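Local structure of uncharacterized protein (Candida albicans, 5K04) at residues Lys174-Glu177 against Gly178-Pro181; Glu187-Val190 against Tyr191-Leu195; Asn293-Thr296 against Ser297-Tyr301; Leu705-Val708 against Gln709-His712; Ser738-Asp741 against Cys742-Leu746. The protein is the non-catalytic subunit of the NatB N-terminal acetyltransferase complex and probably acts as a helical scaffold for the catalytic partner. All blocks are in the same frame, centred on the assembly; numbering follows the deposited sequence.

Interaction 1: residues Lys174-Glu177 against Gly178-Pro181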
loop_
_atom_site.group_PDB
_atom_site.type_symbol
_atom_site.label_atom_id
_atom_site.label_comp_id
_atom_site.label_asym_id
_atom_site.label_seq_id
_atom_site.Cartn_x
_atom_site.Cartn_y
_atom_site.Cartn_z
ATOM N N LYS A 174 -34.877 0.244 -6.638
ATOM C CA LYS A 174 -36.137 0.938 -6.394
ATOM C C LYS A 174 -35.924 2.229 -5.606
ATOM O O LYS A 174 -36.620 3.220 -5.837
ATOM C CB LYS A 174 -37.087 -0.021 -5.671
ATOM C CG LYS A 174 -38.301 0.600 -5.027
ATOM C CD LYS A 174 -39.041 -0.455 -4.211
ATOM C CE LYS A 174 -38.094 -1.186 -3.253
ATOM N NZ LYS A 174 -38.731 -2.368 -2.586
ATOM N N LEU A 175 -34.973 2.235 -4.672
ATOM C CA LEU A 175 -34.618 3.468 -3.970
ATOM C C LEU A 175 -34.101 4.523 -4.934
ATOM O O LEU A 175 -34.441 5.705 -4.816
ATOM C CB LEU A 175 -33.550 3.183 -2.916
ATOM C CG LEU A 175 -34.011 2.468 -1.659
ATOM C CD1 LEU A 175 -32.824 1.899 -0.942
ATOM C CD2 LEU A 175 -34.780 3.444 -0.779
ATOM N N MET A 176 -33.249 4.111 -5.882
ATOM C CA MET A 176 -32.689 5.047 -6.853
ATOM C C MET A 176 -33.755 5.529 -7.831
ATOM O O MET A 176 -33.817 6.721 -8.154
ATOM C CB MET A 176 -31.498 4.407 -7.590
ATOM C CG MET A 176 -30.215 4.229 -6.685
ATOM S SD MET A 176 -29.777 5.660 -5.755
ATOM C CE MET A 176 -29.645 6.726 -7.152
ATOM N N GLU A 177 -34.620 4.620 -8.296
ATOM C CA GLU A 177 -35.712 5.030 -9.171
ATOM C C GLU A 177 -36.575 6.092 -8.498
ATOM O O GLU A 177 -37.042 7.021 -9.167
ATOM C CB GLU A 177 -36.521 3.794 -9.608
ATOM C CG GLU A 177 -35.727 2.895 -10.620
ATOM C CD GLU A 177 -36.309 1.493 -10.897
ATOM O OE1 GLU A 177 -37.280 1.068 -10.223
ATOM O OE2 GLU A 177 -35.771 0.813 -11.811
ATOM N N GLY A 178 -36.723 6.027 -7.167
ATOM C CA GLY A 178 -37.477 7.031 -6.417
ATOM C C GLY A 178 -36.885 8.437 -6.457
ATOM O O GLY A 178 -37.588 9.395 -6.117
ATOM N N LEU A 179 -35.623 8.579 -6.873
ATOM C CA LEU A 179 -34.911 9.855 -6.876
ATOM C C LEU A 179 -34.884 10.518 -8.246
ATOM O O LEU A 179 -34.302 11.598 -8.387
ATOM C CB LEU A 179 -33.481 9.662 -6.383
ATOM C CG LEU A 179 -33.415 9.084 -4.970
ATOM C CD1 LEU A 179 -31.973 8.826 -4.545
ATOM C CD2 LEU A 179 -34.124 10.030 -4.002
ATOM N N GLN A 180 -35.470 9.886 -9.256
ATOM C CA GLN A 180 -35.483 10.484 -10.575
ATOM C C GLN A 180 -36.344 11.745 -10.566
ATOM O O GLN A 180 -37.345 11.812 -9.854
ATOM C CB GLN A 180 -36.009 9.490 -11.611
ATOM C CG GLN A 180 -35.010 8.404 -11.981
ATOM C CD GLN A 180 -35.655 7.281 -12.738
ATOM O OE1 GLN A 180 -35.231 6.935 -13.841
ATOM N NE2 GLN A 180 -36.706 6.710 -12.156
ATOM N N PRO A 181 -35.979 12.761 -11.374
ATOM C CA PRO A 181 -34.840 12.746 -12.311
ATOM C C PRO A 181 -33.507 12.933 -11.601
ATOM O O PRO A 181 -33.448 13.621 -10.579
ATOM C CB PRO A 181 -35.137 13.936 -13.236
ATOM C CG PRO A 181 -35.891 14.907 -12.338
ATOM C CD PRO A 181 -36.720 14.040 -11.412
#
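With CG of Q180 set opposite its own carbonyl carbon (chi1 -75°) and the chain extended beyond it, the side-chain amide turns back to the end of helix 162-177, where NE2 of Q180 lies 3.0 Å from E177 O. This donor sits in the carbonyl plane on a lone pair, and the N-H points well at the oxygen (154°). The backbone N of Q180 reaches the same E177 O at 3.3 Å, but from above that plane, so one acceptor holds both the main chain and the side chain of one residue. The backbone bond, Q180 N to E177 O, also closes a type I turn from E177 to Q180. Just before it, G178 N meets K174 O at 3.1 Å in the usual helical step, with a weak second bond to L175 O, and L179 N meets M176 O at 2.9 Å, a shorter step that marks the unwinding helix. The bends in the M176 chain put SD 4.0 Å from L179 CD1, and both side chains pack on L147 of helix 143-157. The carboxylate of E177 points away to hydrogen-bond Y191. R143 donates through NH2 to L179 O and so holds the loop. The last carbonyls of a helix lack the N-H groups of a following helical turn; here the N-H groups of a tightened turn and the Q180 amide serve them instead.

Interaction 2: residues Glu187-Val190 against Tyr191-Leu195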
loop_
_atom_site.group_PDB
_atom_site.type_symbol
_atom_site.label_atom_id
_atom_site.label_comp_id
_atom_site.label_asym_id
_atom_site.label_seq_id
_atom_site.Cartn_x
_atom_site.Cartn_y
_atom_site.Cartn_z
ATOM N N GLU A 187 -25.245 10.109 -8.760
ATOM C CA GLU A 187 -26.514 9.413 -8.567
ATOM C C GLU A 187 -26.735 8.393 -9.681
ATOM O O GLU A 187 -27.134 7.254 -9.422
ATOM C CB GLU A 187 -27.674 10.419 -8.510
ATOM C CG GLU A 187 -27.483 11.533 -7.512
ATOM C CD GLU A 187 -28.653 12.495 -7.466
ATOM O OE1 GLU A 187 -29.512 12.427 -8.370
ATOM O OE2 GLU A 187 -28.708 13.327 -6.523
ATOM N N ILE A 188 -26.470 8.790 -10.927
ATOM C CA ILE A 188 -26.593 7.867 -12.050
ATOM C C ILE A 188 -25.672 6.669 -11.854
ATOM O O ILE A 188 -26.075 5.517 -12.064
ATOM C CB ILE A 188 -26.307 8.608 -13.372
ATOM C CG1 ILE A 188 -27.382 9.677 -13.631
ATOM C CG2 ILE A 188 -26.222 7.630 -14.525
ATOM C CD1 ILE A 188 -27.119 10.562 -14.851
ATOM N N TYR A 189 -24.433 6.918 -11.413
ATOM C CA TYR A 189 -23.514 5.821 -11.118
ATOM C C TYR A 189 -24.145 4.818 -10.146
ATOM O O TYR A 189 -24.162 3.610 -10.412
ATOM C CB TYR A 189 -22.197 6.382 -10.567
ATOM C CG TYR A 189 -21.258 5.331 -9.985
ATOM C CD1 TYR A 189 -20.426 4.565 -10.813
ATOM C CD2 TYR A 189 -21.200 5.109 -8.602
ATOM C CE1 TYR A 189 -19.574 3.583 -10.278
ATOM C CE2 TYR A 189 -20.334 4.151 -8.056
ATOM C CZ TYR A 189 -19.536 3.387 -8.901
ATOM O OH TYR A 189 -18.704 2.449 -8.371
ATOM N N VAL A 190 -24.702 5.310 -9.028
ATOM C CA VAL A 190 -25.265 4.417 -8.015
ATOM C C VAL A 190 -26.338 3.538 -8.631
ATOM O O VAL A 190 -26.382 2.323 -8.402
ATOM C CB VAL A 190 -25.833 5.215 -6.824
ATOM C CG1 VAL A 190 -26.527 4.266 -5.835
ATOM C CG2 VAL A 190 -24.733 5.960 -6.114
ATOM N N TYR A 191 -27.225 4.155 -9.417
ATOM C CA TYR A 191 -28.297 3.430 -10.088
ATOM C C TYR A 191 -27.735 2.278 -10.924
ATOM O O TYR A 191 -28.239 1.151 -10.857
ATOM C CB TYR A 191 -29.111 4.419 -10.944
ATOM C CG TYR A 191 -30.391 3.871 -11.513
ATOM C CD1 TYR A 191 -31.196 3.031 -10.769
ATOM C CD2 TYR A 191 -30.806 4.203 -12.797
ATOM C CE1 TYR A 191 -32.363 2.511 -11.292
ATOM C CE2 TYR A 191 -31.989 3.692 -13.323
ATOM C CZ TYR A 191 -32.763 2.850 -12.572
ATOM O OH TYR A 191 -33.943 2.346 -13.098
ATOM N N THR A 192 -26.659 2.539 -11.694
ATOM C CA THR A 192 -26.088 1.507 -12.563
ATOM C C THR A 192 -25.572 0.310 -11.780
ATOM O O THR A 192 -25.424 -0.772 -12.357
ATOM C CB THR A 192 -24.935 2.051 -13.400
ATOM O OG1 THR A 192 -23.864 2.426 -12.533
ATOM C CG2 THR A 192 -25.380 3.245 -14.240
ATOM N N LEU A 193 -25.299 0.472 -10.480
ATOM C CA LEU A 193 -24.820 -0.661 -9.692
ATOM C C LEU A 193 -25.859 -1.771 -9.577
ATOM O O LEU A 193 -25.503 -2.892 -9.217
ATOM C CB LEU A 193 -24.402 -0.203 -8.294
ATOM C CG LEU A 193 -23.325 0.886 -8.252
ATOM C CD1 LEU A 193 -23.203 1.421 -6.829
ATOM C CD2 LEU A 193 -21.970 0.348 -8.771
ATOM N N PHE A 194 -27.128 -1.498 -9.883
ATOM C CA PHE A 194 -28.182 -2.500 -9.742
ATOM C C PHE A 194 -28.791 -2.909 -11.075
ATOM O O PHE A 194 -29.815 -3.602 -11.089
ATOM C CB PHE A 194 -29.269 -1.981 -8.798
ATOM C CG PHE A 194 -28.718 -1.437 -7.515
ATOM C CD1 PHE A 194 -28.217 -2.298 -6.546
ATOM C CD2 PHE A 194 -28.648 -0.069 -7.299
ATOM C CE1 PHE A 194 -27.678 -1.802 -5.365
ATOM C CE2 PHE A 194 -28.095 0.432 -6.127
ATOM C CZ PHE A 194 -27.621 -0.437 -5.151
ATOM N N LEU A 195 -28.183 -2.501 -12.192
ATOM C CA LEU A 195 -28.759 -2.661 -13.513
ATOM C C LEU A 195 -27.997 -3.686 -14.337
ATOM O O LEU A 195 -26.782 -3.847 -14.200
ATOM C CB LEU A 195 -28.756 -1.340 -14.270
ATOM C CG LEU A 195 -29.585 -0.217 -13.671
ATOM C CD1 LEU A 195 -29.502 0.978 -14.600
ATOM C CD2 LEU A 195 -31.044 -0.676 -13.452
#
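The ring of F194 lies alongside V190, the two side chains pointing the same way with F194 CE2 4.2 Å from V190 CG1, while L193 CB stands over the centre of one ring face. The phenol ring of Y189 is met obliquely by L193, whose CD2 comes 3.9 Å from Y189 CZ. On Y191, L195 CD1 sits above one face, displaced toward the rim, and the ring of F182 meets it with the planes at about 45°. V190 reaches F194 because its CG1 is opposite the backbone N (chi1 175°), which carries that methyl forward along the helix.

Beneath these groups the backbone changes its habit. Y191 N to E187 O (3.1 Å) and T192 N to I188 O (3.1 Å) are regular helical bonds. L193 N instead takes V190 O at 3.0 Å as its main acceptor and keeps only a weak bond to Y189 O. T192 OG1 is placed as a donor to Y189 O, but at a length so short that its detail is doubtful. A type I turn from T192 to L195 then leads the chain off.

Nearer the start of the helix, E187 forms a salt bridge with R143, and T192 packs on L218 of helix 213-225. The chemistry is that of a largely buried helix terminus: aromatic rings pack between neighbouring helices, with the Y191 hydroxyl bonded to E177, while the shared N-H of L193 serves two carbonyls and N169 donates to F194 O.

Interaction 3: residues Asn293-Thr296 against Ser297-Tyr301; sequences NIET and SVENY
I294, at the entry to helix 295-305, overlaps V298 one turn on, methyl against methyl: the two CG2 atoms are 3.4 Å apart, a tight approach. I294 CG2 lies opposite its backbone N, whereas V298 has CG1 opposite the backbone N (chi1 160°), which leaves CG2 opposite the carbonyl carbon, and these settings turn the two CG2 branches onto each other. On another side of the same turn E295 and E299 run side by side in the same direction. Their OE2 atoms come within 3.7 Å, with the carboxylate planes 78° apart, a meeting of like charges that may raise the proton affinity of one of them. E295 OE2 has compensation in a hydrogen bond with S323. N293 precedes the helix, and its OD1 accepts a weak capping bond from E295 N at 3.0 Å. Regular helical bonds follow: V298 N to I294 O at 3.1 Å, E299 N to E295 O at 2.9 Å and N300 N to T296 O at 2.9 Å. S297 directs its hydroxyl to D287, which ties the turn to the preceding helix. Helix 295-305 thus sits with I294 at its entry and S297 on it against I284 of helix 277-289, with E295 and V298 against the loop residues P321 and L320, and with Y301 reaching on to helix 311-315, an all-helical setting consistent with the TPR-related family of this region.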
loop_
_atom_site.group_PDB
_atom_site.type_symbol
_atom_site.label_atom_id
_atom_site.label_comp_id
_atom_site.label_asym_id
_atom_site.label_seq_id
_atom_site.Cartn_x
_atom_site.Cartn_y
_atom_site.Cartn_z
ATOM N N ASN A 293 -1.502 -9.989 -42.079
ATOM C CA ASN A 293 -0.127 -10.160 -41.639
ATOM C C ASN A 293 0.338 -8.987 -40.780
ATOM O O ASN A 293 0.201 -7.822 -41.163
ATOM C CB ASN A 293 0.792 -10.322 -42.842
ATOM C CG ASN A 293 2.237 -10.093 -42.487
ATOM O OD1 ASN A 293 2.820 -9.062 -42.832
ATOM N ND2 ASN A 293 2.822 -11.044 -41.768
ATOM N N ILE A 294 0.936 -9.316 -39.632
ATOM C CA ILE A 294 1.379 -8.338 -38.641
ATOM C C ILE A 294 2.596 -7.524 -39.094
ATOM O O ILE A 294 2.788 -6.394 -38.629
ATOM C CB ILE A 294 1.671 -9.114 -37.338
ATOM C CG1 ILE A 294 0.447 -9.933 -36.928
ATOM C CG2 ILE A 294 2.030 -8.211 -36.195
ATOM C CD1 ILE A 294 0.650 -10.740 -35.655
ATOM N N GLU A 295 3.386 -8.049 -40.036
ATOM C CA GLU A 295 4.789 -7.658 -40.184
ATOM C C GLU A 295 4.970 -6.166 -40.451
ATOM O O GLU A 295 5.734 -5.489 -39.754
ATOM C CB GLU A 295 5.432 -8.465 -41.313
ATOM C CG GLU A 295 6.290 -9.600 -40.847
ATOM C CD GLU A 295 7.219 -10.073 -41.927
ATOM O OE1 GLU A 295 6.732 -10.731 -42.870
ATOM O OE2 GLU A 295 8.428 -9.763 -41.846
ATOM N N THR A 296 4.325 -5.650 -41.500
ATOM C CA THR A 296 4.609 -4.284 -41.936
ATOM C C THR A 296 4.214 -3.266 -40.871
ATOM O O THR A 296 4.901 -2.255 -40.686
ATOM C CB THR A 296 3.891 -3.987 -43.254
ATOM O OG1 THR A 296 2.523 -3.668 -42.992
ATOM C CG2 THR A 296 3.924 -5.199 -44.140
ATOM N N SER A 297 3.113 -3.514 -40.155
ATOM C CA SER A 297 2.703 -2.565 -39.128
ATOM C C SER A 297 3.566 -2.673 -37.873
ATOM O O SER A 297 3.706 -1.686 -37.144
ATOM C CB SER A 297 1.217 -2.735 -38.799
ATOM O OG SER A 297 0.778 -4.058 -39.012
ATOM N N VAL A 298 4.175 -3.835 -37.620
ATOM C CA VAL A 298 5.178 -3.913 -36.561
ATOM C C VAL A 298 6.413 -3.113 -36.946
ATOM O O VAL A 298 6.958 -2.353 -36.137
ATOM C CB VAL A 298 5.537 -5.378 -36.251
ATOM C CG1 VAL A 298 6.888 -5.463 -35.535
ATOM C CG2 VAL A 298 4.477 -6.004 -35.396
ATOM N N GLU A 299 6.878 -3.279 -38.188
ATOM C CA GLU A 299 8.043 -2.534 -38.657
ATOM C C GLU A 299 7.785 -1.029 -38.637
ATOM O O GLU A 299 8.675 -0.248 -38.288
ATOM C CB GLU A 299 8.431 -3.012 -40.061
ATOM C CG GLU A 299 9.062 -4.410 -40.093
ATOM C CD GLU A 299 9.107 -5.022 -41.495
ATOM O OE1 GLU A 299 8.708 -4.341 -42.467
ATOM O OE2 GLU A 299 9.540 -6.192 -41.625
ATOM N N ASN A 300 6.563 -0.605 -38.987
ATOM C CA ASN A 300 6.255 0.824 -39.025
ATOM C C ASN A 300 6.209 1.413 -37.617
ATOM O O ASN A 300 6.651 2.547 -37.400
ATOM C CB ASN A 300 4.939 1.057 -39.779
ATOM C CG ASN A 300 4.371 2.483 -39.588
ATOM O OD1 ASN A 300 4.789 3.423 -40.272
ATOM N ND2 ASN A 300 3.390 2.634 -38.669
ATOM N N TYR A 301 5.687 0.662 -36.645
ATOM C CA TYR A 301 5.726 1.146 -35.267
ATOM C C TYR A 301 7.164 1.279 -34.787
ATOM O O TYR A 301 7.529 2.285 -34.170
ATOM C CB TYR A 301 4.939 0.225 -34.328
ATOM C CG TYR A 301 5.082 0.676 -32.894
ATOM C CD1 TYR A 301 4.237 1.646 -32.360
ATOM C CD2 TYR A 301 6.099 0.171 -32.081
ATOM C CE1 TYR A 301 4.395 2.085 -31.045
ATOM C CE2 TYR A 301 6.259 0.604 -30.778
ATOM C CZ TYR A 301 5.413 1.557 -30.262
ATOM O OH TYR A 301 5.588 1.974 -28.962
#

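Interaction 4: residues Leu705-Val708 against Gln709-His712; sequences LKLV and QRQH
The first turn of helix 707-717, with K706 at its N-cap position, is tied by backbone and side-chain bonds that link L705 and L707 to R710 and Q711. K706 has a positive phi (60°), which turns the chain from the end of the preceding helix into the new one. A bend in the R710 side chain brings it back so that NH1 donates to L705 O at 3.0 Å; that oxygen lies at the edge of the guanidinium, in its plane, and the bond is straight (164°). R710 N meanwhile takes K706 O at 3.1 Å. L707 O is gripped twice by Q711, by the backbone N at 3.2 Å and by NE2 at 3.0 Å, the two donors coming from opposite faces of the carbonyl. The other end of that amide, OE1, bonds to N423. H712 N reaches V708 O at 2.8 Å, and its ring is set beside V708 in a CH-pi contact: V708 CG1 stands over one face, 3.9 Å from the centroid of the H712 ring and 22° off its normal. NE2 of H712 bonds to K736 O, which should limit the rotation of the ring. The whole is an example of a helix-to-helix junction, in which a residue in left-handed conformation follows one helix and stands at the N-cap position of the next, and side chains of the new first turn reach back to the linker.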
loop_
_atom_site.group_PDB
_atom_site.type_symbol
_atom_site.label_atom_id
_atom_site.label_comp_id
_atom_site.label_asym_id
_atom_site.label_seq_id
_atom_site.Cartn_x
_atom_site.Cartn_y
_atom_site.Cartn_z
ATOM N N LEU A 705 33.391 -18.035 19.151
ATOM C CA LEU A 705 33.208 -18.578 17.808
ATOM C C LEU A 705 33.794 -17.677 16.730
ATOM O O LEU A 705 33.950 -18.134 15.594
ATOM C CB LEU A 705 31.719 -18.812 17.516
ATOM C CG LEU A 705 31.016 -19.698 18.557
ATOM C CD1 LEU A 705 29.533 -19.903 18.235
ATOM C CD2 LEU A 705 31.730 -21.039 18.750
ATOM N N LYS A 706 34.083 -16.410 17.057
ATOM C CA LYS A 706 34.818 -15.499 16.170
ATOM C C LYS A 706 34.092 -15.293 14.836
ATOM O O LYS A 706 34.686 -15.368 13.759
ATOM C CB LYS A 706 36.251 -16.000 15.947
ATOM C CG LYS A 706 37.113 -16.042 17.215
ATOM C CD LYS A 706 38.567 -16.384 16.906
ATOM C CE LYS A 706 39.437 -16.246 18.145
ATOM N NZ LYS A 706 40.847 -16.685 17.908
ATOM N N LEU A 707 32.789 -15.015 14.920
ATOM C CA LEU A 707 31.970 -14.912 13.716
ATOM C C LEU A 707 32.379 -13.722 12.852
ATOM O O LEU A 707 32.288 -13.784 11.621
ATOM C CB LEU A 707 30.493 -14.814 14.110
ATOM C CG LEU A 707 30.039 -15.999 14.957
ATOM C CD1 LEU A 707 28.681 -15.764 15.600
ATOM C CD2 LEU A 707 30.041 -17.243 14.077
ATOM N N VAL A 708 32.826 -12.636 13.483
ATOM C CA VAL A 708 33.309 -11.468 12.755
ATOM C C VAL A 708 34.591 -11.798 12.000
ATOM O O VAL A 708 34.669 -11.618 10.783
ATOM C CB VAL A 708 33.514 -10.295 13.731
ATOM C CG1 VAL A 708 34.130 -9.102 13.022
ATOM C CG2 VAL A 708 32.184 -9.915 14.357
ATOM N N GLN A 709 35.611 -12.290 12.719
ATOM C CA GLN A 709 36.921 -12.560 12.122
ATOM C C GLN A 709 36.796 -13.506 10.941
ATOM O O GLN A 709 37.361 -13.268 9.868
ATOM C CB GLN A 709 37.879 -13.164 13.162
ATOM C CG GLN A 709 38.302 -12.244 14.302
ATOM C CD GLN A 709 37.248 -12.089 15.401
ATOM O OE1 GLN A 709 36.224 -12.775 15.419
ATOM N NE2 GLN A 709 37.501 -11.170 16.317
ATOM N N ARG A 710 36.051 -14.591 11.125
ATOM C CA ARG A 710 35.882 -15.562 10.054
ATOM C C ARG A 710 35.195 -14.941 8.839
ATOM O O ARG A 710 35.562 -15.228 7.697
ATOM C CB ARG A 710 35.118 -16.760 10.609
ATOM C CG ARG A 710 35.929 -17.439 11.719
ATOM C CD ARG A 710 35.133 -18.391 12.587
ATOM N NE ARG A 710 34.550 -19.479 11.815
ATOM C CZ ARG A 710 33.554 -20.236 12.257
ATOM N NH1 ARG A 710 33.048 -20.017 13.464
ATOM N NH2 ARG A 710 33.064 -21.202 11.495
ATOM N N GLN A 711 34.211 -14.065 9.065
ATOM C CA GLN A 711 33.595 -13.345 7.953
ATOM C C GLN A 711 34.601 -12.419 7.268
ATOM O O GLN A 711 34.637 -12.335 6.032
ATOM C CB GLN A 711 32.380 -12.557 8.451
ATOM C CG GLN A 711 31.097 -13.375 8.532
ATOM C CD GLN A 711 29.943 -12.569 9.115
ATOM O OE1 GLN A 711 29.117 -12.002 8.389
ATOM N NE2 GLN A 711 29.902 -12.496 10.437
ATOM N N HIS A 712 35.432 -11.721 8.052
ATOM C CA HIS A 712 36.468 -10.864 7.475
ATOM C C HIS A 712 37.482 -11.667 6.662
ATOM O O HIS A 712 37.982 -11.188 5.637
ATOM C CB HIS A 712 37.174 -10.077 8.586
ATOM C CG HIS A 712 36.338 -8.984 9.166
ATOM N ND1 HIS A 712 36.822 -8.079 10.086
ATOM C CD2 HIS A 712 35.044 -8.650 8.952
ATOM C CE1 HIS A 712 35.865 -7.223 10.403
ATOM N NE2 HIS A 712 34.776 -7.547 9.728
#

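Interaction 5: residues Ser738-Asp741 against Cys742-Leu746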
loop_
_atom_site.group_PDB
_atom_site.type_symbol
_atom_site.label_atom_id
_atom_site.label_comp_id
_atom_site.label_asym_id
_atom_site.label_seq_id
_atom_site.Cartn_x
_atom_site.Cartn_y
_atom_site.Cartn_z
ATOM N N SER A 738 30.762 -2.856 8.786
ATOM C CA SER A 738 29.335 -2.974 9.085
ATOM C C SER A 738 29.018 -4.320 9.715
ATOM O O SER A 738 28.216 -4.402 10.651
ATOM C CB SER A 738 28.504 -2.784 7.811
ATOM O OG SER A 738 27.137 -3.073 8.049
ATOM N N ILE A 739 29.608 -5.393 9.187
ATOM C CA ILE A 739 29.424 -6.710 9.789
ATOM C C ILE A 739 29.894 -6.684 11.234
ATOM O O ILE A 739 29.206 -7.164 12.140
ATOM C CB ILE A 739 30.165 -7.785 8.970
ATOM C CG1 ILE A 739 29.420 -8.065 7.665
ATOM C CG2 ILE A 739 30.351 -9.060 9.781
ATOM C CD1 ILE A 739 30.276 -8.811 6.657
ATOM N N GLU A 740 31.061 -6.082 11.469
ATOM C CA GLU A 740 31.628 -6.018 12.812
ATOM C C GLU A 740 30.704 -5.265 13.759
ATOM O O GLU A 740 30.260 -5.806 14.776
ATOM C CB GLU A 740 33.008 -5.351 12.756
ATOM C CG GLU A 740 33.655 -5.142 14.138
ATOM C CD GLU A 740 35.172 -4.970 14.080
ATOM O OE1 GLU A 740 35.751 -4.986 12.978
ATOM O OE2 GLU A 740 35.782 -4.819 15.146
ATOM N N ASP A 741 30.398 -4.007 13.426
ATOM C CA ASP A 741 29.549 -3.184 14.281
ATOM C C ASP A 741 28.215 -3.871 14.582
ATOM O O ASP A 741 27.768 -3.901 15.735
ATOM C CB ASP A 741 29.325 -1.821 13.619
ATOM C CG ASP A 741 30.615 -1.027 13.454
ATOM O OD1 ASP A 741 31.546 -1.210 14.265
ATOM O OD2 ASP A 741 30.696 -0.212 12.515
ATOM N N CYS A 742 27.569 -4.447 13.564
ATOM C CA CYS A 742 26.241 -5.008 13.802
ATOM C C CYS A 742 26.329 -6.299 14.623
ATOM O O CYS A 742 25.530 -6.511 15.541
ATOM C CB CYS A 742 25.500 -5.211 12.470
ATOM S SG CYS A 742 25.139 -3.718 11.547
ATOM N N VAL A 743 27.332 -7.141 14.360
ATOM C CA VAL A 743 27.457 -8.408 15.085
ATOM C C VAL A 743 27.906 -8.183 16.527
ATOM O O VAL A 743 27.407 -8.837 17.446
ATOM C CB VAL A 743 28.419 -9.359 14.348
ATOM C CG1 VAL A 743 28.774 -10.545 15.238
ATOM C CG2 VAL A 743 27.796 -9.850 13.059
ATOM N N VAL A 744 28.861 -7.270 16.747
ATOM C CA VAL A 744 29.392 -7.027 18.092
ATOM C C VAL A 744 28.327 -6.408 18.992
ATOM O O VAL A 744 28.235 -6.729 20.186
ATOM C CB VAL A 744 30.657 -6.146 18.012
ATOM C CG1 VAL A 744 31.021 -5.550 19.387
ATOM C CG2 VAL A 744 31.819 -6.959 17.459
ATOM N N ALA A 745 27.499 -5.519 18.437
ATOM C CA ALA A 745 26.385 -4.965 19.196
ATOM C C ALA A 745 25.475 -6.071 19.726
ATOM O O ALA A 745 25.012 -6.007 20.870
ATOM C CB ALA A 745 25.603 -3.991 18.314
ATOM N N LEU A 746 25.234 -7.106 18.912
ATOM C CA LEU A 746 24.379 -8.218 19.319
ATOM C C LEU A 746 25.058 -9.073 20.388
ATOM O O LEU A 746 24.440 -9.421 21.400
ATOM C CB LEU A 746 24.006 -9.064 18.092
ATOM C CG LEU A 746 23.154 -8.335 17.044
ATOM C CD1 LEU A 746 22.799 -9.218 15.852
ATOM C CD2 LEU A 746 21.863 -7.762 17.674
#
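C742 turns its SG back along the helix, opposite its own carbonyl carbon (chi1 -64°), to a point 3.3 Å from S738 O and 4.1 Å from S738 OG. S738 holds its hydroxyl opposite the backbone N, so the oxygen and the sulfur lie near each other on one flank, where T424, D426 and L427 of a loop pack on S738, and D426 also on C742. V743 places CG2 as C742 places SG, over the previous turn, 3.2 Å from I739 O and 4.2 Å from I739 CG2, while its second branch, CG1, runs forward opposite the backbone N. V744 repeats this, with CG2 3.3 Å from E740 O and 4.2 Å from CG of the extended E740 chain. All of these side chains ride on the regular alpha helix 729-747, part of the all-helical fold, in which V744 N meets E740 O at 2.8 Å and V743 N likewise bonds to I739 O. A745 N makes a longer bond, 3.2 Å to D741 O. I739 and V743 turn to helix 707-717, packing on I715 and V708, while L746, with V743, rests on T663 of helix 661-682.

In the fold
From the N terminus, interaction 1 ends helix 162-177 and begins the short loop to helix 185-192, on which interaction 2 lies; M176 and E177 meet V190 and Y191, joining the two consecutive helices. Interaction 3 follows at the start of helix 295-305, about 42 Å between centres from interaction 2 and not touching it. Far along the chain, on the side of its centre opposite interactions 1 and 2, interaction 4 starts helix 707-717 and interaction 5 lies on helix 729-747; V708 against V743 and H712 against E740 join these two helices. The contacts run in series, each local and closing no long loop; none nests in or crosses another.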